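Local coordinates for 2-C-methyl-D-erythritol 4-phosphate cytidylyltransferase (Anaerococcus prevotii, PDB 4KT7), which probably transfers a cytidylyl group from CTP to 2-C-methyl-D-erythritol 4-phosphate in the DXP pathway of isoprenoid biosynthesis, at residues 7-12 against 101-106; 55-60 against 96-101; 134-139 against 166-171. All blocks are in the same frame, centred on the assembly; numbering follows the deposited sequence.

How the interactions relate
The three contacts sample one mixed sheet in which strands 55-60, 10-16, 105-110, 168-172 and 133-139 follow one another side by side. Interactions 1 and 2 have centres about 10 Å apart, share Pro101 and are joined at their polar ends, where Ser11 OG approaches Glu55 OE2 at 2.5 Å, a probable hydrogen bond. Interaction 1 also meets interaction 3, their centres about 18 Å apart, through Val106 O and Phe171 N at 2.9 Å. Interactions 2 and 3 do not touch, with nearest atoms about 7 Å apart. As in other IspD enzymes, strand 10-16 probably leads into the glycine-rich loop that holds CTP.

Interaction 1. Residues 7-12 against 101-106; sequences GKFISA and PQSELV
Ile10 pairs with Leu105 and Ser11 with Val106 as parallel bridges, joining the beginnings of strands 10-16 and 105-110 in the Rossmann-like sheet of the GT-A fold. Backbone bonds come first. Phe9 O is held by two donors, Glu104 N at 3.0 Å and Leu105 N at 3.2 Å, so the carbonyl that precedes the ladder is fixed by two successive amides where the second segment enters its strand. The next rung is almost straight: Ser11 N gives to Leu105 O at 2.9 Å with 176° at the hydrogen.

Among side chains, the polar pair is serine to serine. Ser103 turns OG anti to its backbone N (chi1 -177°) and donates to Ser11 OG at 2.7 Å. Ser11 OG has its stronger partner in Glu55, so the two hydroxyls and the Glu55 carboxylate form a short hydrogen-bonded chain from the loop to strand 55-60. The same Ser11 OG lies in the plane of the Phe9 ring, at its edge.

The remaining contacts are van der Waals packing. On the face of the ladder that carries Ile10, Leu105 CD1 lies 4.0 Å from Ile10 CG1 and also against Lys8 CB. Gln102 crosses the Phe9 side chain at about a right angle, its amide plane turned 53° from the ring and its CD 3.7 Å from Phe9 CD2. Lys8 crosses Glu104 without an ion pair; its aliphatic CG rests 3.7 Å from Glu104 OE2, while NZ donates to a water at 3.0 Å.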
ATOM      1  N   GLY A   7      26.765 -24.227  -6.927  1.00 48.17           N
ATOM      2  CA  GLY A   7      25.986 -25.446  -7.056  1.00 40.66           C
ATOM      3  C   GLY A   7      25.316 -25.814  -5.751  1.00 38.01           C
ATOM      4  O   GLY A   7      24.984 -26.979  -5.525  1.00 39.48           O
ATOM      5  N   LYS A   8      25.111 -24.817  -4.891  1.00 30.71           N
ATOM      6  CA  LYS A   8      24.455 -25.039  -3.603  1.00 28.70           C
ATOM      7  C   LYS A   8      23.013 -25.472  -3.787  1.00 32.16           C
ATOM      8  O   LYS A   8      22.299 -24.929  -4.633  1.00 37.04           O
ATOM      9  CB  LYS A   8      24.493 -23.773  -2.742  1.00 29.32           C
ATOM     10  CG  LYS A   8      25.874 -23.376  -2.231  1.00 34.08           C
ATOM     11  CD  LYS A   8      25.825 -21.940  -1.718  1.00 37.46           C
ATOM     12  CE  LYS A   8      27.032 -21.599  -0.870  1.00 44.29           C
ATOM     13  NZ  LYS A   8      26.930 -20.200  -0.385  1.00 47.49           N
ATOM     14  N   PHE A   9      22.593 -26.436  -2.971  1.00 27.65           N
ATOM     15  CA  PHE A   9      21.229 -26.954  -2.946  1.00 26.32           C
ATOM     16  C   PHE A   9      20.282 -25.860  -2.446  1.00 25.66           C
ATOM     17  O   PHE A   9      20.512 -25.283  -1.376  1.00 20.35           O
ATOM     18  CB  PHE A   9      21.215 -28.142  -1.982  1.00 26.14           C
ATOM     19  CG  PHE A   9      19.958 -28.961  -2.004  1.00 28.26           C
ATOM     20  CD1 PHE A   9      18.797 -28.497  -1.422  1.00 25.26           C
ATOM     21  CD2 PHE A   9      19.966 -30.244  -2.538  1.00 26.02           C
ATOM     22  CE1 PHE A   9      17.653 -29.272  -1.417  1.00 26.00           C
ATOM     23  CE2 PHE A   9      18.818 -31.028  -2.525  1.00 21.88           C
ATOM     24  CZ  PHE A   9      17.667 -30.538  -1.964  1.00 26.76           C
ATOM     25  N   ILE A  10      19.218 -25.590  -3.208  1.00 24.98           N
ATOM     26  CA  ILE A  10      18.253 -24.538  -2.858  1.00 23.48           C
ATOM     27  C   ILE A  10      16.909 -25.151  -2.455  1.00 31.13           C
ATOM     28  O   ILE A  10      16.365 -26.005  -3.169  1.00 24.79           O
ATOM     29  CB  ILE A  10      18.025 -23.548  -4.047  1.00 26.92           C
ATOM     30  CG1 ILE A  10      19.355 -22.930  -4.501  1.00 25.10           C
ATOM     31  CG2 ILE A  10      17.008 -22.459  -3.662  1.00 23.12           C
ATOM     32  CD1 ILE A  10      19.255 -22.033  -5.743  1.00 26.73           C
ATOM     33  N   SER A  11      16.382 -24.739  -1.300  1.00 17.85           N
ATOM     34  CA  SER A  11      15.051 -25.188  -0.867  1.00 22.33           C
ATOM     35  C   SER A  11      14.071 -24.028  -0.920  1.00 20.48           C
ATOM     36  O   SER A  11      14.463 -22.877  -0.716  1.00 23.68           O
ATOM     37  CB  SER A  11      15.085 -25.697   0.574  1.00 21.92           C
ATOM     38  OG  SER A  11      16.042 -26.725   0.728  1.00 24.11           O
ATOM     39  N   ALA A  12      12.797 -24.321  -1.197  1.00 19.31           N
ATOM     40  CA  ALA A  12      11.754 -23.298  -1.095  1.00 17.59           C
ATOM     41  C   ALA A  12      10.716 -23.750  -0.089  1.00 22.88           C
ATOM     42  O   ALA A  12      10.328 -24.927  -0.070  1.00 21.09           O
ATOM     43  CB  ALA A  12      11.109 -23.019  -2.446  1.00 19.47           C
ATOM     44  N   PRO A 101      18.991 -32.168   4.487  1.00 32.74           N
ATOM     45  CA  PRO A 101      20.255 -31.877   5.182  1.00 34.13           C
ATOM     46  C   PRO A 101      21.276 -31.153   4.299  1.00 31.04           C
ATOM     47  O   PRO A 101      22.159 -30.454   4.808  1.00 26.96           O
ATOM     48  CB  PRO A 101      20.789 -33.270   5.533  1.00 34.98           C
ATOM     49  CG  PRO A 101      19.581 -34.135   5.589  1.00 36.66           C
ATOM     50  CD  PRO A 101      18.657 -33.602   4.536  1.00 36.95           C
ATOM     51  N   GLN A 102      21.150 -31.320   2.985  1.00 27.62           N
ATOM     52  CA  GLN A 102      22.070 -30.692   2.038  1.00 28.49           C
ATOM     53  C   GLN A 102      21.707 -29.225   1.756  1.00 26.50           C
ATOM     54  O   GLN A 102      22.497 -28.485   1.170  1.00 30.41           O
ATOM     55  CB  GLN A 102      22.100 -31.509   0.738  1.00 40.85           C
ATOM     56  CG  GLN A 102      23.055 -30.997  -0.330  1.00 49.95           C
ATOM     57  CD  GLN A 102      23.083 -31.890  -1.557  1.00 58.65           C
ATOM     58  OE1 GLN A 102      22.662 -33.049  -1.505  1.00 64.28           O
ATOM     59  NE2 GLN A 102      23.583 -31.354  -2.670  1.00 58.69           N
ATOM     60  N   SER A 103      20.533 -28.787   2.204  1.00 24.51           N
ATOM     61  CA  SER A 103      20.080 -27.433   1.870  1.00 28.36           C
ATOM     62  C   SER A 103      21.035 -26.325   2.358  1.00 25.30           C
ATOM     63  O   SER A 103      21.334 -26.227   3.552  1.00 25.96           O
ATOM     64  CB  SER A 103      18.688 -27.190   2.444  1.00 21.12           C
ATOM     65  OG  SER A 103      18.243 -25.897   2.056  1.00 23.77           O
ATOM     66  N   GLU A 104      21.529 -25.487   1.448  1.00 22.92           N
ATOM     67  CA  GLU A 104      22.380 -24.377   1.882  1.00 21.80           C
ATOM     68  C   GLU A 104      21.737 -23.014   1.690  1.00 21.06           C
ATOM     69  O   GLU A 104      22.224 -22.018   2.230  1.00 24.12           O
ATOM     70  CB  GLU A 104      23.725 -24.396   1.162  1.00 23.90           C
ATOM     71  CG  GLU A 104      24.618 -25.566   1.519  1.00 53.73           C
ATOM     72  CD  GLU A 104      26.084 -25.180   1.515  1.00 57.28           C
ATOM     73  OE1 GLU A 104      26.503 -24.449   2.445  1.00 59.86           O
ATOM     74  OE2 GLU A 104      26.808 -25.592   0.582  1.00 54.77           O
ATOM     75  N   LEU A 105      20.676 -22.963   0.892  1.00 20.88           N
ATOM     76  CA  LEU A 105      19.969 -21.703   0.617  1.00 23.79           C
ATOM     77  C   LEU A 105      18.471 -21.934   0.714  1.00 21.50           C
ATOM     78  O   LEU A 105      17.987 -22.978   0.288  1.00 24.67           O
ATOM     79  CB  LEU A 105      20.318 -21.195  -0.787  1.00 22.96           C
ATOM     80  CG  LEU A 105      21.786 -20.888  -1.073  1.00 24.46           C
ATOM     81  CD1 LEU A 105      22.034 -20.712  -2.574  1.00 26.54           C
ATOM     82  CD2 LEU A 105      22.250 -19.654  -0.301  1.00 20.78           C
ATOM     83  N   VAL A 106      17.721 -20.985   1.277  1.00 16.44           N
ATOM     84  CA  VAL A 106      16.278 -21.178   1.400  1.00 15.72           C
ATOM     85  C   VAL A 106      15.527 -19.946   0.936  1.00 27.17           C
ATOM     86  O   VAL A 106      15.849 -18.817   1.333  1.00 18.36           O
ATOM     87  CB  VAL A 106      15.845 -21.571   2.837  1.00 20.27           C
ATOM     88  CG1 VAL A 106      16.426 -20.630   3.858  1.00 20.29           C
ATOM     89  CG2 VAL A 106      14.321 -21.611   2.963  1.00 21.92           C
TER
HETATM   90  O   HOH W   1      25.244 -20.780   1.982  1.00 42.06           O

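Interaction 2. Residues 55-60 against 96-101; sequences EIILVI and LKALDP
Glu55 and Asp100 bring two carboxylates together with their planes 63° apart. The rim of the Phe9 ring, through CE1, covers one face of the Glu55 carboxylate (CE1 to Glu55 CD 3.8 Å). In the plane, the Asp100 N-H meets the syn lone pair of Glu55 OE2, N to OE2 being 3.1 Å with 164° at the hydrogen. Asp100 CB stands off the carboxylate plane, on the same side as the Phe9 ring, 3.4 Å from Glu55 OE1. A water donates to both acids, standing 2.9 Å from Glu55 OE1 and 2.9 Å from Asp100 OD2.

Away from the charges the contact is aliphatic. Ile57 CG1 meets Leu99 CD2 at 3.7 Å, and Ile57 CG2 reaches Ala98 CB more distantly. The loop that leaves helix 88-97 is thus laid over strand 55-60 before the chain returns to the sheet as strand 105-110, a helix-to-strand connection of the alpha/beta fold.

The Glu55 carboxylate is shared out among several partners. Ser11 OG bonds to OE2, and Arg80 makes a salt bridge to OE1 while also bonding to Ala98 O, tying the loop to strand 79-83. Asp100 OD1 accepts a hydrogen bond from Gln102 N. The two acids nevertheless approach to 4.3 Å between Glu55 OE1 and Asp100 OD2. The positive Arg80 and the bridging water would be expected to offset this repulsion and probably favour an ionised, firmly oriented Glu55.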
ATOM      1  N   GLU A  55      14.078 -28.378  -4.043  1.00 26.22           N
ATOM      2  CA  GLU A  55      12.963 -29.000  -3.328  1.00 29.11           C
ATOM      3  C   GLU A  55      11.987 -27.947  -2.868  1.00 27.30           C
ATOM      4  O   GLU A  55      12.369 -26.796  -2.646  1.00 24.26           O
ATOM      5  CB  GLU A  55      13.451 -29.739  -2.084  1.00 21.75           C
ATOM      6  CG  GLU A  55      13.772 -28.824  -0.922  1.00 19.68           C
ATOM      7  CD  GLU A  55      14.267 -29.564   0.321  1.00 32.20           C
ATOM      8  OE1 GLU A  55      14.129 -30.812   0.402  1.00 32.96           O
ATOM      9  OE2 GLU A  55      14.802 -28.884   1.220  1.00 25.50           O
ATOM     10  N   ILE A  56      10.732 -28.350  -2.689  1.00 23.27           N
ATOM     11  CA  ILE A  56       9.681 -27.428  -2.261  1.00 20.98           C
ATOM     12  C   ILE A  56       8.947 -27.995  -1.047  1.00 26.92           C
ATOM     13  O   ILE A  56       8.419 -29.117  -1.096  1.00 28.46           O
ATOM     14  CB  ILE A  56       8.649 -27.209  -3.396  1.00 28.18           C
ATOM     15  CG1 ILE A  56       9.319 -26.616  -4.645  1.00 26.02           C
ATOM     16  CG2 ILE A  56       7.484 -26.317  -2.924  1.00 26.68           C
ATOM     17  CD1 ILE A  56       8.332 -26.424  -5.811  1.00 24.16           C
ATOM     18  N   ILE A  57       8.906 -27.212   0.027  1.00 21.83           N
ATOM     19  CA  ILE A  57       8.223 -27.592   1.263  1.00 19.36           C
ATOM     20  C   ILE A  57       6.996 -26.707   1.437  1.00 20.25           C
ATOM     21  O   ILE A  57       7.121 -25.477   1.527  1.00 22.81           O
ATOM     22  CB  ILE A  57       9.111 -27.373   2.514  1.00 24.94           C
ATOM     23  CG1 ILE A  57      10.469 -28.055   2.357  1.00 23.57           C
ATOM     24  CG2 ILE A  57       8.409 -27.885   3.766  1.00 34.67           C
ATOM     25  CD1 ILE A  57      10.382 -29.460   2.018  1.00 25.61           C
ATOM     26  N   LEU A  58       5.818 -27.326   1.436  1.00 20.54           N
ATOM     27  CA  LEU A  58       4.571 -26.630   1.729  1.00 27.47           C
ATOM     28  C   LEU A  58       4.323 -26.712   3.213  1.00 33.05           C
ATOM     29  O   LEU A  58       4.446 -27.773   3.823  1.00 20.97           O
ATOM     30  CB  LEU A  58       3.391 -27.284   1.015  1.00 25.66           C
ATOM     31  CG  LEU A  58       3.292 -27.044  -0.483  1.00 36.24           C
ATOM     32  CD1 LEU A  58       2.374 -28.085  -1.114  1.00 39.52           C
ATOM     33  CD2 LEU A  58       2.735 -25.659  -0.707  1.00 38.06           C
ATOM     34  N   VAL A  59       3.966 -25.598   3.819  1.00 19.41           N
ATOM     35  CA  VAL A  59       3.571 -25.671   5.211  1.00 22.51           C
ATOM     36  C   VAL A  59       2.067 -25.428   5.259  1.00 21.49           C
ATOM     37  O   VAL A  59       1.581 -24.369   4.821  1.00 23.70           O
ATOM     38  CB  VAL A  59       4.349 -24.663   6.068  1.00 20.06           C
ATOM     39  CG1 VAL A  59       4.041 -24.884   7.524  1.00 18.12           C
ATOM     40  CG2 VAL A  59       5.875 -24.817   5.835  1.00 24.47           C
ATOM     41  N   ILE A  60       1.328 -26.410   5.774  1.00 24.42           N
ATOM     42  CA  ILE A  60      -0.129 -26.403   5.660  1.00 23.46           C
ATOM     43  C   ILE A  60      -0.861 -26.453   6.999  1.00 26.40           C
ATOM     44  O   ILE A  60      -0.267 -26.737   8.044  1.00 31.13           O
ATOM     45  CB  ILE A  60      -0.622 -27.589   4.809  1.00 25.73           C
ATOM     46  CG1 ILE A  60      -0.395 -28.907   5.551  1.00 26.20           C
ATOM     47  CG2 ILE A  60       0.078 -27.591   3.450  1.00 24.78           C
ATOM     48  CD1 ILE A  60      -1.147 -30.117   4.950  1.00 28.42           C
ATOM     49  N   LEU A  96      11.457 -24.858   8.101  1.00 19.52           N
ATOM     50  CA  LEU A  96      12.924 -24.875   8.182  1.00 18.08           C
ATOM     51  C   LEU A  96      13.477 -26.167   8.762  1.00 20.40           C
ATOM     52  O   LEU A  96      14.551 -26.625   8.344  1.00 18.70           O
ATOM     53  CB  LEU A  96      13.453 -23.703   9.008  1.00 20.77           C
ATOM     54  CG  LEU A  96      13.288 -22.289   8.432  1.00 19.88           C
ATOM     55  CD1 LEU A  96      13.536 -21.281   9.541  1.00 15.84           C
ATOM     56  CD2 LEU A  96      14.269 -22.032   7.270  1.00 14.86           C
ATOM     57  N   LYS A  97      12.762 -26.754   9.722  1.00 18.65           N
ATOM     58  CA  LYS A  97      13.170 -28.028  10.325  1.00 19.24           C
ATOM     59  C   LYS A  97      13.088 -29.194   9.346  1.00 20.58           C
ATOM     60  O   LYS A  97      13.779 -30.212   9.515  1.00 23.89           O
ATOM     61  CB  LYS A  97      12.284 -28.347  11.544  1.00 23.59           C
ATOM     62  CG  LYS A  97      12.715 -27.671  12.843  1.00 26.23           C
ATOM     63  CD  LYS A  97      11.925 -28.246  14.034  1.00 28.82           C
ATOM     64  CE  LYS A  97      10.485 -27.789  13.998  1.00 26.87           C
ATOM     65  NZ  LYS A  97       9.648 -28.394  15.084  1.00 30.57           N
ATOM     66  N   ALA A  98      12.230 -29.065   8.337  1.00 19.90           N
ATOM     67  CA  ALA A  98      11.973 -30.164   7.396  1.00 25.13           C
ATOM     68  C   ALA A  98      12.837 -30.127   6.132  1.00 25.67           C
ATOM     69  O   ALA A  98      12.665 -30.947   5.231  1.00 30.58           O
ATOM     70  CB  ALA A  98      10.498 -30.198   7.008  1.00 21.96           C
ATOM     71  N   LEU A  99      13.762 -29.177   6.062  1.00 24.93           N
ATOM     72  CA  LEU A  99      14.607 -29.031   4.876  1.00 23.30           C
ATOM     73  C   LEU A  99      15.604 -30.190   4.772  1.00 26.64           C
ATOM     74  O   LEU A  99      16.055 -30.734   5.785  1.00 22.29           O
ATOM     75  CB  LEU A  99      15.355 -27.681   4.880  1.00 25.02           C
ATOM     76  CG  LEU A  99      14.490 -26.409   4.835  1.00 24.61           C
ATOM     77  CD1 LEU A  99      15.326 -25.141   4.742  1.00 28.44           C
ATOM     78  CD2 LEU A  99      13.513 -26.468   3.675  1.00 25.11           C
ATOM     79  N   ASP A 100      15.919 -30.569   3.536  1.00 23.63           N
ATOM     80  CA  ASP A 100      16.947 -31.561   3.241  1.00 30.67           C
ATOM     81  C   ASP A 100      18.257 -31.180   3.943  1.00 31.15           C
ATOM     82  O   ASP A 100      18.598 -29.996   4.000  1.00 31.56           O
ATOM     83  CB  ASP A 100      17.163 -31.564   1.735  1.00 34.43           C
ATOM     84  CG  ASP A 100      17.916 -32.766   1.264  1.00 36.99           C
ATOM     85  OD1 ASP A 100      19.153 -32.794   1.450  1.00 35.52           O
ATOM     86  OD2 ASP A 100      17.274 -33.677   0.694  1.00 41.02           O
ATOM     87  N   PRO A 101      18.991 -32.168   4.487  1.00 32.74           N
ATOM     88  CA  PRO A 101      20.255 -31.877   5.182  1.00 34.13           C
ATOM     89  C   PRO A 101      21.276 -31.153   4.299  1.00 31.04           C
ATOM     90  O   PRO A 101      22.159 -30.454   4.808  1.00 26.96           O
ATOM     91  CB  PRO A 101      20.789 -33.270   5.533  1.00 34.98           C
ATOM     92  CG  PRO A 101      19.581 -34.135   5.589  1.00 36.66           C
ATOM     93  CD  PRO A 101      18.657 -33.602   4.536  1.00 36.95           C
TER
HETATM   94  O   HOH W   2      14.668 -33.477  -0.503  1.00 55.91           O

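Interaction 3. Residues 134-139 against 166-171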
ATOM      1  N   VAL A 134      17.957 -11.602   1.158  1.00 13.55           N
ATOM      2  CA  VAL A 134      17.395 -10.929  -0.002  1.00 13.71           C
ATOM      3  C   VAL A 134      15.888 -10.809   0.228  1.00 14.76           C
ATOM      4  O   VAL A 134      15.254 -11.778   0.627  1.00 12.01           O
ATOM      5  CB  VAL A 134      17.622 -11.780  -1.269  1.00 22.19           C
ATOM      6  CG1 VAL A 134      17.086 -11.065  -2.518  1.00 20.38           C
ATOM      7  CG2 VAL A 134      19.123 -12.130  -1.444  1.00 18.77           C
ATOM      8  N   ILE A 135      15.303  -9.635   0.001  1.00 12.81           N
ATOM      9  CA  ILE A 135      13.837  -9.527   0.060  1.00 11.84           C
ATOM     10  C   ILE A 135      13.323  -8.834  -1.180  1.00 16.41           C
ATOM     11  O   ILE A 135      14.079  -8.128  -1.844  1.00 14.10           O
ATOM     12  CB  ILE A 135      13.368  -8.724   1.287  1.00 19.50           C
ATOM     13  CG1 ILE A 135      13.816  -7.259   1.178  1.00 18.77           C
ATOM     14  CG2 ILE A 135      13.942  -9.330   2.555  1.00 15.93           C
ATOM     15  CD1 ILE A 135      13.341  -6.395   2.355  1.00 16.81           C
ATOM     16  N   THR A 136      12.048  -9.048  -1.519  1.00 12.50           N
ATOM     17  CA  THR A 136      11.445  -8.363  -2.667  1.00 16.69           C
ATOM     18  C   THR A 136      10.591  -7.220  -2.103  1.00 12.23           C
ATOM     19  O   THR A 136       9.954  -7.394  -1.072  1.00 17.66           O
ATOM     20  CB  THR A 136      10.561  -9.314  -3.491  1.00 16.14           C
ATOM     21  OG1 THR A 136       9.774 -10.098  -2.589  1.00 21.48           O
ATOM     22  CG2 THR A 136      11.411 -10.240  -4.317  1.00 16.39           C
ATOM     23  N   ALA A 137      10.568  -6.067  -2.769  1.00 23.17           N
ATOM     24  CA  ALA A 137       9.833  -4.909  -2.253  1.00 13.79           C
ATOM     25  C   ALA A 137       9.538  -3.964  -3.404  1.00 19.38           C
ATOM     26  O   ALA A 137      10.188  -4.052  -4.451  1.00 19.65           O
ATOM     27  CB  ALA A 137      10.657  -4.193  -1.148  1.00  9.79           C
ATOM     28  N   THR A 138       8.549  -3.077  -3.224  1.00 16.19           N
ATOM     29  CA  THR A 138       8.183  -2.122  -4.278  1.00 15.14           C
ATOM     30  C   THR A 138       8.082  -0.722  -3.702  1.00 20.84           C
ATOM     31  O   THR A 138       7.596  -0.544  -2.574  1.00 17.63           O
ATOM     32  CB  THR A 138       6.838  -2.446  -4.947  1.00 19.93           C
ATOM     33  OG1 THR A 138       5.816  -2.590  -3.944  1.00 22.27           O
ATOM     34  CG2 THR A 138       6.936  -3.714  -5.827  1.00 20.16           C
ATOM     35  N   LYS A 139       8.540   0.268  -4.469  1.00 21.25           N
ATOM     36  CA  LYS A 139       8.479   1.640  -4.001  1.00 24.92           C
ATOM     37  C   LYS A 139       7.024   1.974  -3.718  1.00 22.64           C
ATOM     38  O   LYS A 139       6.137   1.642  -4.514  1.00 19.87           O
ATOM     39  CB  LYS A 139       9.044   2.620  -5.021  1.00 23.00           C
ATOM     40  CG  LYS A 139       9.077   4.050  -4.485  1.00 25.99           C
ATOM     41  CD  LYS A 139       9.645   5.016  -5.524  1.00 32.15           C
ATOM     42  CE  LYS A 139      11.167   4.933  -5.560  1.00 36.31           C
ATOM     43  NZ  LYS A 139      11.692   5.545  -6.813  1.00 44.63           N
ATOM     44  N   GLN A 166       7.150  -7.556  -0.097  1.00 21.57           N
ATOM     45  CA  GLN A 166       6.279  -8.643  -0.490  1.00 12.72           C
ATOM     46  C   GLN A 166       7.062  -9.940  -0.280  1.00 24.19           C
ATOM     47  O   GLN A 166       7.955 -10.001   0.566  1.00 18.11           O
ATOM     48  CB  GLN A 166       5.788  -8.453  -1.942  1.00 16.48           C
ATOM     49  CG  GLN A 166       6.861  -8.009  -2.978  1.00 20.10           C
ATOM     50  CD  GLN A 166       6.281  -7.758  -4.369  1.00 23.68           C
ATOM     51  OE1 GLN A 166       6.713  -8.366  -5.362  1.00 25.11           O
ATOM     52  NE2 GLN A 166       5.303  -6.854  -4.450  1.00 20.37           N
ATOM     53  N   THR A 167       6.723 -10.987  -1.014  1.00 16.21           N
ATOM     54  CA  THR A 167       7.565 -12.181  -1.017  1.00 14.95           C
ATOM     55  C   THR A 167       7.676 -12.589  -2.476  1.00 16.23           C
ATOM     56  O   THR A 167       6.803 -12.243  -3.267  1.00 18.61           O
ATOM     57  CB  THR A 167       6.988 -13.313  -0.145  1.00 21.70           C
ATOM     58  OG1 THR A 167       5.924 -13.967  -0.843  1.00 19.46           O
ATOM     59  CG2 THR A 167       6.492 -12.786   1.203  1.00 21.50           C
ATOM     60  N   PRO A 168       8.717 -13.349  -2.851  1.00 18.45           N
ATOM     61  CA  PRO A 168       9.676 -14.102  -2.024  1.00 13.49           C
ATOM     62  C   PRO A 168      10.739 -13.288  -1.289  1.00 16.91           C
ATOM     63  O   PRO A 168      10.958 -12.090  -1.539  1.00 16.25           O
ATOM     64  CB  PRO A 168      10.364 -15.014  -3.042  1.00 20.03           C
ATOM     65  CG  PRO A 168      10.345 -14.212  -4.299  1.00 15.65           C
ATOM     66  CD  PRO A 168       8.977 -13.534  -4.292  1.00 15.44           C
ATOM     67  N   GLN A 169      11.363 -13.973  -0.337  1.00 14.73           N
ATOM     68  CA  GLN A 169      12.545 -13.516   0.360  1.00 14.55           C
ATOM     69  C   GLN A 169      13.461 -14.737   0.319  1.00 18.85           C
ATOM     70  O   GLN A 169      12.972 -15.842   0.122  1.00 17.33           O
ATOM     71  CB  GLN A 169      12.191 -13.185   1.815  1.00 13.27           C
ATOM     72  CG  GLN A 169      11.190 -12.055   1.993  1.00 25.69           C
ATOM     73  CD  GLN A 169      11.087 -11.610   3.446  1.00 23.18           C
ATOM     74  OE1 GLN A 169      11.360 -12.382   4.369  1.00 19.27           O
ATOM     75  NE2 GLN A 169      10.718 -10.359   3.653  1.00 16.11           N
ATOM     76  N   ALA A 170      14.768 -14.569   0.496  1.00 12.29           N
ATOM     77  CA  ALA A 170      15.639 -15.749   0.546  1.00 12.10           C
ATOM     78  C   ALA A 170      16.905 -15.478   1.359  1.00 17.77           C
ATOM     79  O   ALA A 170      17.326 -14.325   1.485  1.00 20.67           O
ATOM     80  CB  ALA A 170      15.996 -16.211  -0.883  1.00 13.87           C
ATOM     81  N   PHE A 171      17.507 -16.540   1.902  1.00 14.40           N
ATOM     82  CA  PHE A 171      18.612 -16.414   2.868  1.00 15.80           C
ATOM     83  C   PHE A 171      19.572 -17.577   2.769  1.00 23.18           C
ATOM     84  O   PHE A 171      19.200 -18.655   2.287  1.00 16.60           O
ATOM     85  CB  PHE A 171      18.073 -16.406   4.314  1.00 12.53           C
ATOM     86  CG  PHE A 171      16.932 -15.485   4.513  1.00 17.11           C
ATOM     87  CD1 PHE A 171      17.144 -14.155   4.846  1.00 16.82           C
ATOM     88  CD2 PHE A 171      15.637 -15.928   4.320  1.00 15.88           C
ATOM     89  CE1 PHE A 171      16.072 -13.290   4.988  1.00 19.93           C
ATOM     90  CE2 PHE A 171      14.561 -15.063   4.479  1.00 13.67           C
ATOM     91  CZ  PHE A 171      14.789 -13.748   4.799  1.00 11.69           C
TER
HETATM   92  O   HOH W   3       5.416  -4.702  -2.544  1.00 25.50           O
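Pro168 O is held twice by Thr136. The hydroxyl OG1 donates to it at 2.5 Å, in the carbonyl plane on a lone pair, and the backbone N adds a weak bond at 3.2 Å. These residues join strands 133-139 and 168-172 as an antiparallel pair in the mixed sheet of the GT-A fold. The chain turns a corner at Thr167, and the peptide before Pro168 is cis. Thr136 reaches the carbonyl because OG1 sits between its own backbone N and carbonyl carbon (chi1 44°), while CG2 lies near the proline ring.

An alanine in place of Thr136 would probably leave Pro168 O with only the weak backbone bond from this strand and open a gap beside the proline ring, where helix 118-127 also packs.

After the corner, Val134 and Ala170 form a hydrogen-bonded pair, with Val134 N to Ala170 O and Ala170 N to Val134 O both 2.8 Å. Ile135 and Gln169 form a non-hydrogen-bonded pair whose side chains run side by side, Ile135 CG2 being 3.6 Å from Gln169 NE2, a packing contact; the polar partner of Gln169 NE2 is Asp192 OD2. Lys145 of the second subunit packs on Ile135.

Before the corner, at the end of strand 162-166, Gln166 N gives a nearly straight bond (173°) to Thr136 O at 3.0 Å, from above the carbonyl plane. The Gln166 amide bonds to Glu212 O through NE2 and to Asn215 through OE1. One water closes this end, 2.9 Å from Gln166 NE2 and 2.6 Å from Thr138 OG1.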